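ATP phosphoribosyltransferase regulatory subunit (Thermotoga maritima, PDB 1USY) probably works with ATP phosphoribosyltransferase in the first step of histidine biosynthesis, and may allow histidine to regulate that enzyme by feedback. Local coordinates at residues K157-I162 and K178-S183; I126-H131 and L225-T230; R187-L192 and V221-T226; K140-D145 and I171-V176. All coordinates share one frame; numbering follows the deposited sequence.

Interaction 1. Residues K157-I162 and K178-S183. With HIS (histidine), chain N.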
loop_
_atom_site.group_PDB
_atom_site.type_symbol
_atom_site.label_atom_id
_atom_site.label_comp_id
_atom_site.label_asym_id
_atom_site.label_seq_id
_atom_site.Cartn_x
_atom_site.Cartn_y
_atom_site.Cartn_z
ATOM N N LYS B 157 -29.154 -19.061 21.165
ATOM C CA LYS B 157 -30.353 -19.450 21.903
ATOM C C LYS B 157 -31.275 -20.333 21.052
ATOM O O LYS B 157 -32.503 -20.354 21.255
ATOM C CB LYS B 157 -31.138 -18.238 22.419
ATOM C CG LYS B 157 -30.319 -17.165 23.051
ATOM C CD LYS B 157 -31.180 -16.187 23.860
ATOM C CE LYS B 157 -30.373 -15.626 25.048
ATOM N NZ LYS B 157 -30.919 -14.417 25.731
ATOM N N ASN B 158 -30.676 -21.033 20.091
ATOM C CA ASN B 158 -31.350 -22.048 19.308
ATOM C C ASN B 158 -31.856 -23.232 20.151
ATOM O O ASN B 158 -31.400 -24.370 20.058
ATOM C CB ASN B 158 -30.454 -22.519 18.181
ATOM C CG ASN B 158 -31.239 -23.026 16.996
ATOM O OD1 ASN B 158 -30.809 -22.897 15.852
ATOM N ND2 ASN B 158 -32.395 -23.607 17.255
ATOM N N LEU B 159 -32.858 -22.943 20.941
ATOM C CA LEU B 159 -33.476 -23.922 21.792
ATOM C C LEU B 159 -34.107 -25.064 21.009
ATOM O O LEU B 159 -34.162 -26.216 21.493
ATOM C CB LEU B 159 -34.520 -23.247 22.661
ATOM C CG LEU B 159 -35.193 -24.239 23.583
ATOM C CD1 LEU B 159 -34.133 -24.903 24.509
ATOM C CD2 LEU B 159 -36.289 -23.544 24.368
ATOM N N ALA B 160 -34.579 -24.760 19.803
ATOM C CA ALA B 160 -35.247 -25.781 18.973
ATOM C C ALA B 160 -34.283 -26.833 18.381
ATOM O O ALA B 160 -34.657 -28.010 18.261
ATOM C CB ALA B 160 -36.062 -25.125 17.864
ATOM N N GLU B 161 -33.072 -26.407 18.006
ATOM C CA GLU B 161 -32.054 -27.315 17.487
ATOM C C GLU B 161 -31.447 -28.139 18.622
ATOM O O GLU B 161 -31.020 -29.279 18.425
ATOM C CB GLU B 161 -30.954 -26.556 16.772
ATOM C CG GLU B 161 -29.902 -27.477 16.188
ATOM C CD GLU B 161 -29.802 -27.355 14.695
ATOM O OE1 GLU B 161 -29.244 -26.330 14.216
ATOM O OE2 GLU B 161 -30.294 -28.282 14.005
ATOM N N ILE B 162 -31.406 -27.553 19.809
ATOM C CA ILE B 162 -30.986 -28.307 20.978
ATOM C C ILE B 162 -31.983 -29.427 21.305
ATOM O O ILE B 162 -31.580 -30.563 21.505
ATOM C CB ILE B 162 -30.736 -27.368 22.179
ATOM C CG1 ILE B 162 -29.330 -26.783 22.083
ATOM C CG2 ILE B 162 -30.892 -28.108 23.499
ATOM C CD1 ILE B 162 -29.236 -25.366 22.560
ATOM N N LYS B 178 -31.954 -25.513 30.033
ATOM C CA LYS B 178 -32.375 -24.745 31.194
ATOM C C LYS B 178 -31.661 -23.389 31.231
ATOM O O LYS B 178 -32.293 -22.338 31.456
ATOM C CB LYS B 178 -32.171 -25.543 32.484
ATOM C CG LYS B 178 -33.042 -25.116 33.649
ATOM C CD LYS B 178 -32.179 -24.865 34.895
ATOM C CE LYS B 178 -32.965 -24.188 36.023
ATOM N NZ LYS B 178 -32.135 -23.159 36.697
ATOM N N ILE B 179 -30.360 -23.422 30.968
ATOM C CA ILE B 179 -29.556 -22.213 30.810
ATOM C C ILE B 179 -30.185 -21.228 29.793
ATOM O O ILE B 179 -30.404 -20.054 30.098
ATOM C CB ILE B 179 -28.120 -22.641 30.426
ATOM C CG1 ILE B 179 -27.353 -22.989 31.697
ATOM C CG2 ILE B 179 -27.399 -21.594 29.598
ATOM C CD1 ILE B 179 -26.344 -21.968 32.079
ATOM N N ILE B 180 -30.503 -21.719 28.603
ATOM C CA ILE B 180 -31.156 -20.895 27.591
ATOM C C ILE B 180 -32.497 -20.346 28.132
ATOM O O ILE B 180 -32.656 -19.142 28.287
ATOM C CB ILE B 180 -31.357 -21.702 26.304
ATOM C CG1 ILE B 180 -29.999 -22.112 25.747
ATOM C CG2 ILE B 180 -32.104 -20.900 25.293
ATOM C CD1 ILE B 180 -30.067 -23.069 24.569
ATOM N N GLU B 181 -33.432 -21.240 28.429
ATOM C CA GLU B 181 -34.736 -20.868 28.987
ATOM C C GLU B 181 -34.643 -19.873 30.203
ATOM O O GLU B 181 -35.460 -18.973 30.351
ATOM C CB GLU B 181 -35.509 -22.141 29.370
ATOM C CG GLU B 181 -36.094 -22.894 28.191
ATOM C CD GLU B 181 -36.985 -24.035 28.621
ATOM O OE1 GLU B 181 -36.452 -25.119 28.954
ATOM O OE2 GLU B 181 -38.226 -23.860 28.646
ATOM N N ASP B 182 -33.638 -20.036 31.047
ATOM C CA ASP B 182 -33.427 -19.111 32.144
ATOM C C ASP B 182 -33.139 -17.737 31.631
ATOM O O ASP B 182 -33.678 -16.745 32.160
ATOM C CB ASP B 182 -32.282 -19.568 33.042
ATOM C CG ASP B 182 -32.729 -20.604 34.050
ATOM O OD1 ASP B 182 -31.848 -21.180 34.744
ATOM O OD2 ASP B 182 -33.956 -20.912 34.194
ATOM N N SER B 183 -32.318 -17.700 30.582
ATOM C CA SER B 183 -31.811 -16.468 30.013
ATOM C C SER B 183 -32.972 -15.714 29.342
ATOM O O SER B 183 -32.846 -14.507 29.043
ATOM C CB SER B 183 -30.684 -16.783 29.013
ATOM O OG SER B 183 -31.208 -16.962 27.692
HETATM C C HIS N . -27.311 -24.288 12.548
HETATM O O HIS N . -26.850 -24.146 11.391
HETATM C CB HIS N . -28.836 -25.926 11.558
HETATM C CG HIS N . -29.161 -24.767 10.689
HETATM N ND1 HIS N . -30.423 -24.575 10.168
HETATM C CD2 HIS N . -28.387 -23.747 10.275
HETATM C CE1 HIS N . -30.393 -23.463 9.463
HETATM N NE2 HIS N . -29.181 -22.954 9.518
HETATM O OXT HIS N . -26.822 -23.584 13.418
#

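Interaction 2. Residues I126-H131 and L225-T230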
loop_
_atom_site.group_PDB
_atom_site.type_symbol
_atom_site.label_atom_id
_atom_site.label_comp_id
_atom_site.label_asym_id
_atom_site.label_seq_id
_atom_site.Cartn_x
_atom_site.Cartn_y
_atom_site.Cartn_z
ATOM N N ILE B 126 -30.320 -1.602 31.196
ATOM C CA ILE B 126 -30.230 -2.993 31.626
ATOM C C ILE B 126 -28.752 -3.416 31.677
ATOM O O ILE B 126 -28.025 -3.260 30.710
ATOM C CB ILE B 126 -31.050 -3.902 30.658
ATOM C CG1 ILE B 126 -32.531 -3.581 30.717
ATOM C CG2 ILE B 126 -30.868 -5.381 30.958
ATOM C CD1 ILE B 126 -33.369 -4.156 29.510
ATOM N N VAL B 127 -28.313 -3.916 32.823
ATOM C CA VAL B 127 -26.986 -4.534 32.994
ATOM C C VAL B 127 -27.130 -6.053 32.994
ATOM O O VAL B 127 -27.753 -6.656 33.897
ATOM C CB VAL B 127 -26.302 -4.098 34.314
ATOM C CG1 VAL B 127 -24.930 -4.782 34.448
ATOM C CG2 VAL B 127 -26.166 -2.530 34.379
ATOM N N GLU B 128 -26.616 -6.673 31.948
ATOM C CA GLU B 128 -26.776 -8.098 31.802
ATOM C C GLU B 128 -25.452 -8.753 32.227
ATOM O O GLU B 128 -24.398 -8.442 31.696
ATOM C CB GLU B 128 -27.172 -8.409 30.364
ATOM C CG GLU B 128 -27.133 -9.876 30.037
ATOM C CD GLU B 128 -27.361 -10.177 28.576
ATOM O OE1 GLU B 128 -26.413 -10.124 27.757
ATOM O OE2 GLU B 128 -28.511 -10.473 28.244
ATOM N N ILE B 129 -25.497 -9.611 33.227
ATOM C CA ILE B 129 -24.271 -10.230 33.764
ATOM C C ILE B 129 -24.154 -11.678 33.316
ATOM O O ILE B 129 -25.136 -12.402 33.177
ATOM C CB ILE B 129 -24.230 -10.204 35.313
ATOM C CG1 ILE B 129 -24.405 -8.786 35.883
ATOM C CG2 ILE B 129 -22.937 -10.883 35.831
ATOM C CD1 ILE B 129 -23.085 -8.015 36.028
ATOM N N GLY B 130 -22.931 -12.106 33.101
ATOM C CA GLY B 130 -22.679 -13.448 32.632
ATOM C C GLY B 130 -21.414 -13.936 33.310
ATOM O O GLY B 130 -20.734 -13.192 34.021
ATOM N N HIS B 131 -21.095 -15.193 33.073
ATOM C CA HIS B 131 -19.885 -15.745 33.596
ATOM C C HIS B 131 -19.432 -16.857 32.715
ATOM O O HIS B 131 -20.181 -17.766 32.372
ATOM C CB HIS B 131 -20.106 -16.281 34.989
ATOM C CG HIS B 131 -18.851 -16.466 35.769
ATOM N ND1 HIS B 131 -18.475 -15.600 36.770
ATOM C CD2 HIS B 131 -17.898 -17.422 35.712
ATOM C CE1 HIS B 131 -17.350 -16.029 37.319
ATOM N NE2 HIS B 131 -16.970 -17.124 36.684
ATOM N N LEU B 225 -26.516 -16.356 30.813
ATOM C CA LEU B 225 -25.352 -17.220 30.680
ATOM C C LEU B 225 -25.157 -17.768 29.249
ATOM O O LEU B 225 -24.389 -18.730 29.041
ATOM C CB LEU B 225 -25.504 -18.372 31.648
ATOM C CG LEU B 225 -25.270 -18.167 33.154
ATOM C CD1 LEU B 225 -25.046 -16.714 33.605
ATOM C CD2 LEU B 225 -26.436 -18.778 33.909
ATOM N N THR B 226 -25.949 -17.211 28.317
ATOM C CA THR B 226 -25.614 -17.596 26.952
ATOM C C THR B 226 -24.363 -16.786 26.531
ATOM O O THR B 226 -23.563 -16.380 27.361
ATOM C CB THR B 226 -26.847 -17.335 26.055
ATOM O OG1 THR B 226 -27.238 -15.975 26.114
ATOM C CG2 THR B 226 -28.069 -18.165 26.482
ATOM N N LEU B 227 -24.234 -16.573 25.268
ATOM C CA LEU B 227 -23.086 -15.862 24.632
ATOM C C LEU B 227 -21.761 -16.521 25.077
ATOM O O LEU B 227 -20.986 -15.991 25.898
ATOM C CB LEU B 227 -23.128 -14.278 24.842
ATOM C CG LEU B 227 -22.859 -13.532 26.197
ATOM C CD1 LEU B 227 -23.657 -12.209 26.231
ATOM C CD2 LEU B 227 -23.239 -14.250 27.494
ATOM N N ALA B 228 -21.626 -17.678 24.441
ATOM C CA ALA B 228 -20.513 -18.591 24.559
ATOM C C ALA B 228 -19.279 -18.047 23.809
ATOM O O ALA B 228 -18.141 -18.416 24.099
ATOM C CB ALA B 228 -20.897 -19.946 23.941
ATOM N N ARG B 229 -19.498 -17.154 22.825
ATOM C CA ARG B 229 -18.350 -16.593 22.041
ATOM C C ARG B 229 -17.471 -15.704 22.911
ATOM O O ARG B 229 -16.315 -15.423 22.556
ATOM C CB ARG B 229 -18.785 -15.739 20.832
ATOM C CG ARG B 229 -20.148 -15.093 20.977
ATOM C CD ARG B 229 -20.088 -13.648 21.454
ATOM N NE ARG B 229 -21.419 -13.126 21.734
ATOM C CZ ARG B 229 -22.420 -13.156 20.849
ATOM N NH1 ARG B 229 -22.240 -13.671 19.618
ATOM N NH2 ARG B 229 -23.651 -12.703 21.105
ATOM N N THR B 230 -17.886 -15.266 24.104
ATOM C CA THR B 230 -16.998 -14.606 25.048
ATOM C C THR B 230 -15.969 -15.586 25.655
ATOM O O THR B 230 -15.115 -15.174 26.449
ATOM C CB THR B 230 -17.806 -14.022 26.173
ATOM O OG1 THR B 230 -18.656 -15.057 26.666
ATOM C CG2 THR B 230 -18.765 -12.948 25.670
#

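Interaction 3. Residues R187-L192 and V221-T226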
loop_
_atom_site.group_PDB
_atom_site.type_symbol
_atom_site.label_atom_id
_atom_site.label_comp_id
_atom_site.label_asym_id
_atom_site.label_seq_id
_atom_site.Cartn_x
_atom_site.Cartn_y
_atom_site.Cartn_z
ATOM N N ARG B 187 -34.224 -14.221 34.479
ATOM C CA ARG B 187 -32.990 -13.448 34.420
ATOM C C ARG B 187 -32.742 -12.627 35.689
ATOM O O ARG B 187 -31.683 -12.032 35.873
ATOM C CB ARG B 187 -33.020 -12.516 33.182
ATOM C CG ARG B 187 -33.351 -13.222 31.893
ATOM C CD ARG B 187 -33.663 -12.293 30.724
ATOM N NE ARG B 187 -32.830 -11.106 30.682
ATOM C CZ ARG B 187 -31.705 -11.003 29.986
ATOM N NH1 ARG B 187 -31.246 -12.054 29.292
ATOM N NH2 ARG B 187 -31.017 -9.858 30.007
ATOM N N SER B 188 -33.739 -12.577 36.541
ATOM C CA SER B 188 -33.618 -11.972 37.857
ATOM C C SER B 188 -32.547 -12.696 38.707
ATOM O O SER B 188 -32.556 -13.934 38.780
ATOM C CB SER B 188 -34.982 -12.077 38.558
ATOM O OG SER B 188 -35.344 -10.825 39.084
ATOM N N PRO B 189 -31.657 -11.945 39.379
ATOM C CA PRO B 189 -30.579 -12.542 40.188
ATOM C C PRO B 189 -31.125 -13.478 41.259
ATOM O O PRO B 189 -30.440 -14.397 41.731
ATOM C CB PRO B 189 -29.918 -11.331 40.858
ATOM C CG PRO B 189 -30.249 -10.171 39.974
ATOM C CD PRO B 189 -31.620 -10.464 39.412
ATOM N N GLU B 190 -32.372 -13.241 41.632
ATOM C CA GLU B 190 -32.999 -13.977 42.705
ATOM C C GLU B 190 -33.003 -15.454 42.345
ATOM O O GLU B 190 -32.895 -16.300 43.229
ATOM C CB GLU B 190 -34.396 -13.403 42.982
ATOM C CG GLU B 190 -34.378 -11.959 43.559
ATOM C CD GLU B 190 -34.040 -10.837 42.544
ATOM O OE1 GLU B 190 -33.929 -9.643 42.954
ATOM O OE2 GLU B 190 -33.870 -11.119 41.330
ATOM N N HIS B 191 -33.038 -15.750 41.042
ATOM C CA HIS B 191 -33.108 -17.139 40.556
ATOM C C HIS B 191 -31.774 -17.842 40.654
ATOM O O HIS B 191 -31.699 -19.045 40.413
ATOM C CB HIS B 191 -33.567 -17.226 39.095
ATOM C CG HIS B 191 -34.982 -16.789 38.855
ATOM N ND1 HIS B 191 -35.304 -15.504 38.454
ATOM C CD2 HIS B 191 -36.153 -17.476 38.915
ATOM C CE1 HIS B 191 -36.617 -15.419 38.298
ATOM N NE2 HIS B 191 -37.152 -16.600 38.564
ATOM N N LEU B 192 -30.715 -17.098 40.974
ATOM C CA LEU B 192 -29.361 -17.686 41.012
ATOM C C LEU B 192 -29.209 -18.905 41.948
ATOM O O LEU B 192 -28.335 -19.729 41.734
ATOM C CB LEU B 192 -28.298 -16.647 41.352
ATOM C CG LEU B 192 -27.855 -15.665 40.282
ATOM C CD1 LEU B 192 -27.229 -14.450 40.969
ATOM C CD2 LEU B 192 -26.857 -16.321 39.314
ATOM N N VAL B 221 -30.838 -5.190 36.777
ATOM C CA VAL B 221 -29.719 -6.127 36.676
ATOM C C VAL B 221 -30.226 -7.510 36.329
ATOM O O VAL B 221 -31.032 -8.069 37.072
ATOM C CB VAL B 221 -28.805 -6.188 37.956
ATOM C CG1 VAL B 221 -28.089 -4.875 38.150
ATOM C CG2 VAL B 221 -29.605 -6.475 39.194
ATOM N N GLU B 222 -29.772 -8.056 35.201
ATOM C CA GLU B 222 -30.235 -9.384 34.814
ATOM C C GLU B 222 -29.110 -10.367 34.512
ATOM O O GLU B 222 -27.969 -10.001 34.267
ATOM C CB GLU B 222 -31.288 -9.360 33.690
ATOM C CG GLU B 222 -31.528 -8.014 33.082
ATOM C CD GLU B 222 -32.866 -7.863 32.396
ATOM O OE1 GLU B 222 -33.736 -7.178 32.967
ATOM O OE2 GLU B 222 -33.021 -8.351 31.254
ATOM N N ILE B 223 -29.449 -11.627 34.553
ATOM C CA ILE B 223 -28.465 -12.659 34.479
ATOM C C ILE B 223 -28.697 -13.438 33.208
ATOM O O ILE B 223 -29.814 -13.859 32.944
ATOM C CB ILE B 223 -28.629 -13.570 35.697
ATOM C CG1 ILE B 223 -28.355 -12.797 37.014
ATOM C CG2 ILE B 223 -27.814 -14.841 35.499
ATOM C CD1 ILE B 223 -26.880 -12.736 37.480
ATOM N N ASP B 224 -27.655 -13.602 32.408
ATOM C CA ASP B 224 -27.762 -14.324 31.116
ATOM C C ASP B 224 -26.454 -15.039 30.800
ATOM O O ASP B 224 -25.437 -14.421 30.561
ATOM C CB ASP B 224 -28.102 -13.360 29.979
ATOM C CG ASP B 224 -28.275 -14.070 28.630
ATOM O OD1 ASP B 224 -27.554 -15.083 28.342
ATOM O OD2 ASP B 224 -29.121 -13.659 27.799
ATOM N N LEU B 225 -26.516 -16.356 30.813
ATOM C CA LEU B 225 -25.352 -17.220 30.680
ATOM C C LEU B 225 -25.157 -17.768 29.249
ATOM O O LEU B 225 -24.389 -18.730 29.041
ATOM C CB LEU B 225 -25.504 -18.372 31.648
ATOM C CG LEU B 225 -25.270 -18.167 33.154
ATOM C CD1 LEU B 225 -25.046 -16.714 33.605
ATOM C CD2 LEU B 225 -26.436 -18.778 33.909
ATOM N N THR B 226 -25.949 -17.211 28.317
ATOM C CA THR B 226 -25.614 -17.596 26.952
ATOM C C THR B 226 -24.363 -16.786 26.531
ATOM O O THR B 226 -23.563 -16.380 27.361
ATOM C CB THR B 226 -26.847 -17.335 26.055
ATOM O OG1 THR B 226 -27.238 -15.975 26.114
ATOM C CG2 THR B 226 -28.069 -18.165 26.482
#

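Interaction 4. Residues K140-D145 and I171-V176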
loop_
_atom_site.group_PDB
_atom_site.type_symbol
_atom_site.label_atom_id
_atom_site.label_comp_id
_atom_site.label_asym_id
_atom_site.label_seq_id
_atom_site.Cartn_x
_atom_site.Cartn_y
_atom_site.Cartn_z
ATOM N N LYS B 140 -18.568 -31.183 29.136
ATOM C CA LYS B 140 -18.503 -32.624 29.320
ATOM C C LYS B 140 -19.595 -33.096 30.321
ATOM O O LYS B 140 -19.643 -32.685 31.501
ATOM C CB LYS B 140 -17.179 -33.200 29.743
ATOM C CG LYS B 140 -17.078 -34.665 29.220
ATOM C CD LYS B 140 -17.490 -34.814 27.733
ATOM C CE LYS B 140 -16.398 -34.342 26.777
ATOM N NZ LYS B 140 -15.092 -34.942 27.076
ATOM N N GLU B 141 -20.311 -33.902 29.641
ATOM C CA GLU B 141 -21.492 -34.683 29.936
ATOM C C GLU B 141 -21.916 -35.073 28.527
ATOM O O GLU B 141 -22.541 -36.114 28.305
ATOM C CB GLU B 141 -22.578 -33.828 30.658
ATOM C CG GLU B 141 -23.498 -34.642 31.599
ATOM C CD GLU B 141 -24.451 -33.760 32.433
ATOM O OE1 GLU B 141 -24.888 -34.168 33.579
ATOM O OE2 GLU B 141 -24.820 -32.606 31.989
ATOM N N ILE B 142 -21.473 -34.144 27.669
ATOM C CA ILE B 142 -21.721 -34.102 26.224
ATOM C C ILE B 142 -20.471 -34.483 25.411
ATOM O O ILE B 142 -19.370 -33.974 25.640
ATOM C CB ILE B 142 -22.141 -32.659 25.907
ATOM C CG1 ILE B 142 -23.550 -32.362 26.448
ATOM C CG2 ILE B 142 -22.153 -32.334 24.404
ATOM C CD1 ILE B 142 -23.851 -30.868 26.586
ATOM N N PRO B 143 -20.701 -35.290 24.330
ATOM C CA PRO B 143 -19.641 -35.761 23.400
ATOM C C PRO B 143 -18.708 -34.719 22.784
ATOM O O PRO B 143 -19.147 -33.626 22.450
ATOM C CB PRO B 143 -20.437 -36.484 22.301
ATOM C CG PRO B 143 -21.618 -37.036 23.032
ATOM C CD PRO B 143 -22.016 -35.876 23.983
ATOM N N LYS B 144 -17.431 -35.088 22.642
ATOM C CA LYS B 144 -16.323 -34.180 22.265
ATOM C C LYS B 144 -16.590 -33.230 21.088
ATOM O O LYS B 144 -16.621 -32.019 21.275
ATOM C CB LYS B 144 -15.020 -34.965 22.011
ATOM C CG LYS B 144 -14.193 -35.273 23.255
ATOM C CD LYS B 144 -13.120 -34.218 23.507
ATOM C CE LYS B 144 -12.962 -33.907 24.999
ATOM N NZ LYS B 144 -12.069 -34.884 25.688
ATOM N N ASP B 145 -16.754 -33.773 19.880
ATOM C CA ASP B 145 -17.003 -32.931 18.701
ATOM C C ASP B 145 -18.514 -32.807 18.430
ATOM O O ASP B 145 -19.029 -33.048 17.329
ATOM C CB ASP B 145 -16.192 -33.383 17.478
ATOM C CG ASP B 145 -15.977 -34.861 17.451
ATOM O OD1 ASP B 145 -14.807 -35.297 17.304
ATOM O OD2 ASP B 145 -16.925 -35.672 17.580
ATOM N N ILE B 171 -28.534 -37.924 23.568
ATOM C CA ILE B 171 -27.780 -37.362 24.695
ATOM C C ILE B 171 -28.749 -36.539 25.523
ATOM O O ILE B 171 -29.733 -36.019 24.990
ATOM C CB ILE B 171 -26.643 -36.429 24.204
ATOM C CG1 ILE B 171 -25.476 -37.236 23.637
ATOM C CG2 ILE B 171 -26.110 -35.553 25.332
ATOM C CD1 ILE B 171 -25.170 -36.915 22.200
ATOM N N ASP B 172 -28.475 -36.394 26.814
ATOM C CA ASP B 172 -29.230 -35.424 27.603
ATOM C C ASP B 172 -28.569 -34.024 27.621
ATOM O O ASP B 172 -27.444 -33.852 28.124
ATOM C CB ASP B 172 -29.479 -35.937 29.024
ATOM C CG ASP B 172 -30.595 -35.166 29.736
ATOM O OD1 ASP B 172 -31.013 -34.082 29.239
ATOM O OD2 ASP B 172 -31.108 -35.574 30.808
ATOM N N LEU B 173 -29.287 -33.044 27.063
ATOM C CA LEU B 173 -28.864 -31.640 27.077
ATOM C C LEU B 173 -29.883 -30.729 27.817
ATOM O O LEU B 173 -29.947 -29.498 27.585
ATOM C CB LEU B 173 -28.589 -31.141 25.646
ATOM C CG LEU B 173 -27.924 -32.077 24.621
ATOM C CD1 LEU B 173 -28.418 -31.782 23.225
ATOM C CD2 LEU B 173 -26.434 -31.938 24.609
ATOM N N SER B 174 -30.661 -31.353 28.708
ATOM C CA SER B 174 -31.648 -30.678 29.571
ATOM C C SER B 174 -31.102 -29.504 30.412
ATOM O O SER B 174 -31.782 -28.481 30.592
ATOM C CB SER B 174 -32.329 -31.688 30.507
ATOM O OG SER B 174 -31.491 -31.937 31.605
ATOM N N ARG B 175 -29.885 -29.638 30.939
ATOM C CA ARG B 175 -29.292 -28.494 31.620
ATOM C C ARG B 175 -28.774 -27.424 30.664
ATOM O O ARG B 175 -28.607 -26.263 31.077
ATOM C CB ARG B 175 -28.223 -28.890 32.654
ATOM C CG ARG B 175 -27.399 -30.126 32.356
ATOM C CD ARG B 175 -26.550 -30.610 33.554
ATOM N NE ARG B 175 -25.982 -29.494 34.309
ATOM C CZ ARG B 175 -24.694 -29.162 34.373
ATOM N NH1 ARG B 175 -23.755 -29.869 33.744
ATOM N NH2 ARG B 175 -24.338 -28.107 35.082
ATOM N N VAL B 176 -28.555 -27.778 29.385
ATOM C CA VAL B 176 -28.280 -26.768 28.360
ATOM C C VAL B 176 -29.585 -26.003 28.097
ATOM O O VAL B 176 -29.626 -24.772 28.101
ATOM C CB VAL B 176 -27.783 -27.374 27.039
ATOM C CG1 VAL B 176 -27.608 -26.279 25.994
ATOM C CG2 VAL B 176 -26.465 -28.119 27.227
#

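Interaction 1. Residues K157-I162 and K178-S183
Lys157 meets Ile180 and Ser183 along the length of its side chain. Lys157 CB starts against the methyl Ile180 CG2, 4.0 Å away. With chi1 at -45°, CG stands beside the backbone N and anti to the carbonyl carbon, and the chain then runs on to Ser183, where Lys157 CD lies 3.9 Å from Ser183 OG. CE passes the same hydroxyl, and Lys157 NZ ends 3.2 Å from Ser183 OG, but its firm partner is the carboxylate of Asp224, with which it forms a salt bridge. Ser183 OG is itself tied down, giving a hydrogen bond of 2.7 Å to Ile180 O on a lone pair in the carbonyl plane. The lysine comes at a helix-to-helix joint in this domain related to the class II aminoacyl-tRNA synthetases. It closes the preceding helix 147-156 in a Schellman motif, with positive phi, and Asn158 occupies the N-cap position before helix 159-168. Helix 174-185 packs against that joint. Lys157, Leu159 and Ile180 line the pocket of a bound histidine, together with Ile184 and Tyr185. A different histidine molecule lies near Glu161. The carboxylate of Glu161 forms a salt bridge to a basic side chain of another protein chain. Farther along the contact, Leu159 CD2 sits 3.9 Å from Glu181 CG, the two side chains crossing at a slant. Leu159 CB also approaches Ile180 CG2, at 4.3 Å.

Interaction 2. Residues I126-H131 and L225-T230
Leu225 turns its CG beside its own backbone N (chi1 -75°), and the branch CD1 comes to lie over the backbone at Gly130, 4.1 Å from Gly130 CA. Glu128 instead holds CG anti to its backbone N (chi1 170°) and runs out extended toward Leu227. This is a loop packing on an inner strand of the mixed sheet in the class II synthetase-like fold: strand 125-131 lies between strands 237-243 and 220-223, and the chain leaving 220-223 folds over its end. CA of Gly130 and CA of Leu225 are 5.0 Å apart, and no hydrogen bond joins the two segments. Leu225 CD1 also lies 4.3 Å from Ile129 O. The side chains of Glu128 and Leu227 slide past each other in opposite directions, with Glu128 OE1 3.8 Å from Leu227 CD1. This buried carboxylate has its polar needs met elsewhere: Tyr242 OH bonds OE1, while OE2 pairs with Arg187 and with a basic side chain of another protein chain. Beyond the contact the loop is pinned to itself, Thr230 OG1 donating to Leu227 O at 2.6 Å from 22° out of the carbonyl plane.

Interaction 3. Residues R187-L192 and V221-T226
Arg187 lays its guanidinium between the carboxylates of Glu222 and Asp224, its plane turned 64° from the first and 81° from the second. The three make a salt-bridge network at strand 220-223, an edge strand of the chain's mixed sheet. A bend at chi3 (38°) places Arg187 NE 2.8 Å from Glu222 OE2, and NH2 reaches the same oxygen, so one atom takes a side-on grip from two nitrogens. NH2 uses the anti lone pair of Glu222 OE2, whereas NE comes from above the carboxylate plane. Arg187 NH1 makes a weak bond of 3.1 Å to Asp224 OD2, which also pairs with Lys157, and Glu128 is a further partner of NH2. An alanine at Arg187 takes away both donors to Glu222 OE2, and the carboxylate would probably be held less firmly, with Ser220 still at OE1. Beside the network, Ile223 N donates to Arg187 O at 2.6 Å. The apolar side chains meet at about right angles: Pro189 CG touches Val221 CG2 at 3.8 Å, and Leu192 CD1 touches Ile223 CD1 at 3.9 Å. Past the strand Asp224 forms an Asx turn, its OD1 accepting from Thr226 N at 2.7 Å.

Interaction 4. Residues K140-D145 and I171-V176
Asp172, whose carbonyl O lies near Ile142 CG1, accepts the backbone N of Ser174 on its OD1 at 2.8 Å, nearly in line with the C-O bond. This Asx turn leads into helix 174-185, with Leu173 at the N-cap, and the contact joins that helix start to the loop between helices 135-139 and 147-156. In the first turn of the helix, Arg175 meets Glu141. The link is a weak one: Arg175 NH1 lies 3.4 Å from Glu141 OE2, although the bond is almost straight at 175°, and the oxygen sits in the guanidinium plane at its edge. The carboxylate itself is turned 78° out of that plane. Asp196 at NE is the arginine's strongest partner, and Asp137 pairs with NH2, so the arginine gathers three acidic residues. An alanine at Arg175 would probably leave Asp196 and Asp137 without their positive mate and Glu141 without its weak one. Below the salt bridge Ile142 is buried. Ile142 CG1 stands beside the backbone N (chi1 -71°) and lies 4.2 Å from Ile171 CG2. Ile142 CD1 beyond meets both Leu173 CD2, the two side chains at about a right angle, and Val176 CG2, the latter at 3.8 Å. Ile142 O is bonded by His147 NE2. At the outer end of the contact Pro143 and Ile171 reach toward each other tip to tip, with Pro143 CG 3.7 Å from Ile171 CD1.

Overall arrangement
Interaction 1 joins the other three. Its Lys157 NZ meets Asp224 OD2 of interaction 3 at 2.8 Å, and its Ile179 CD1 packs on Leu225 CD2 of interaction 2 at 3.7 Å. Interaction 4 sits at the start of helix 174-185, where Leu173 CD1 lies 3.8 Å from Ile162 O. Interactions 2 and 3 share Leu225 and Thr226 and lie on neighbouring strands, Ile129 N standing 2.7 Å from Glu222 O, with centres about 9 Å apart. Interactions 3 and 4 do not touch, their centres about 22 Å apart. Histidine is bound nearest interaction 1; the side chain of Asp224 is about 9 Å from a bound histidine, and that of Val176 in interaction 4 about 11 Å.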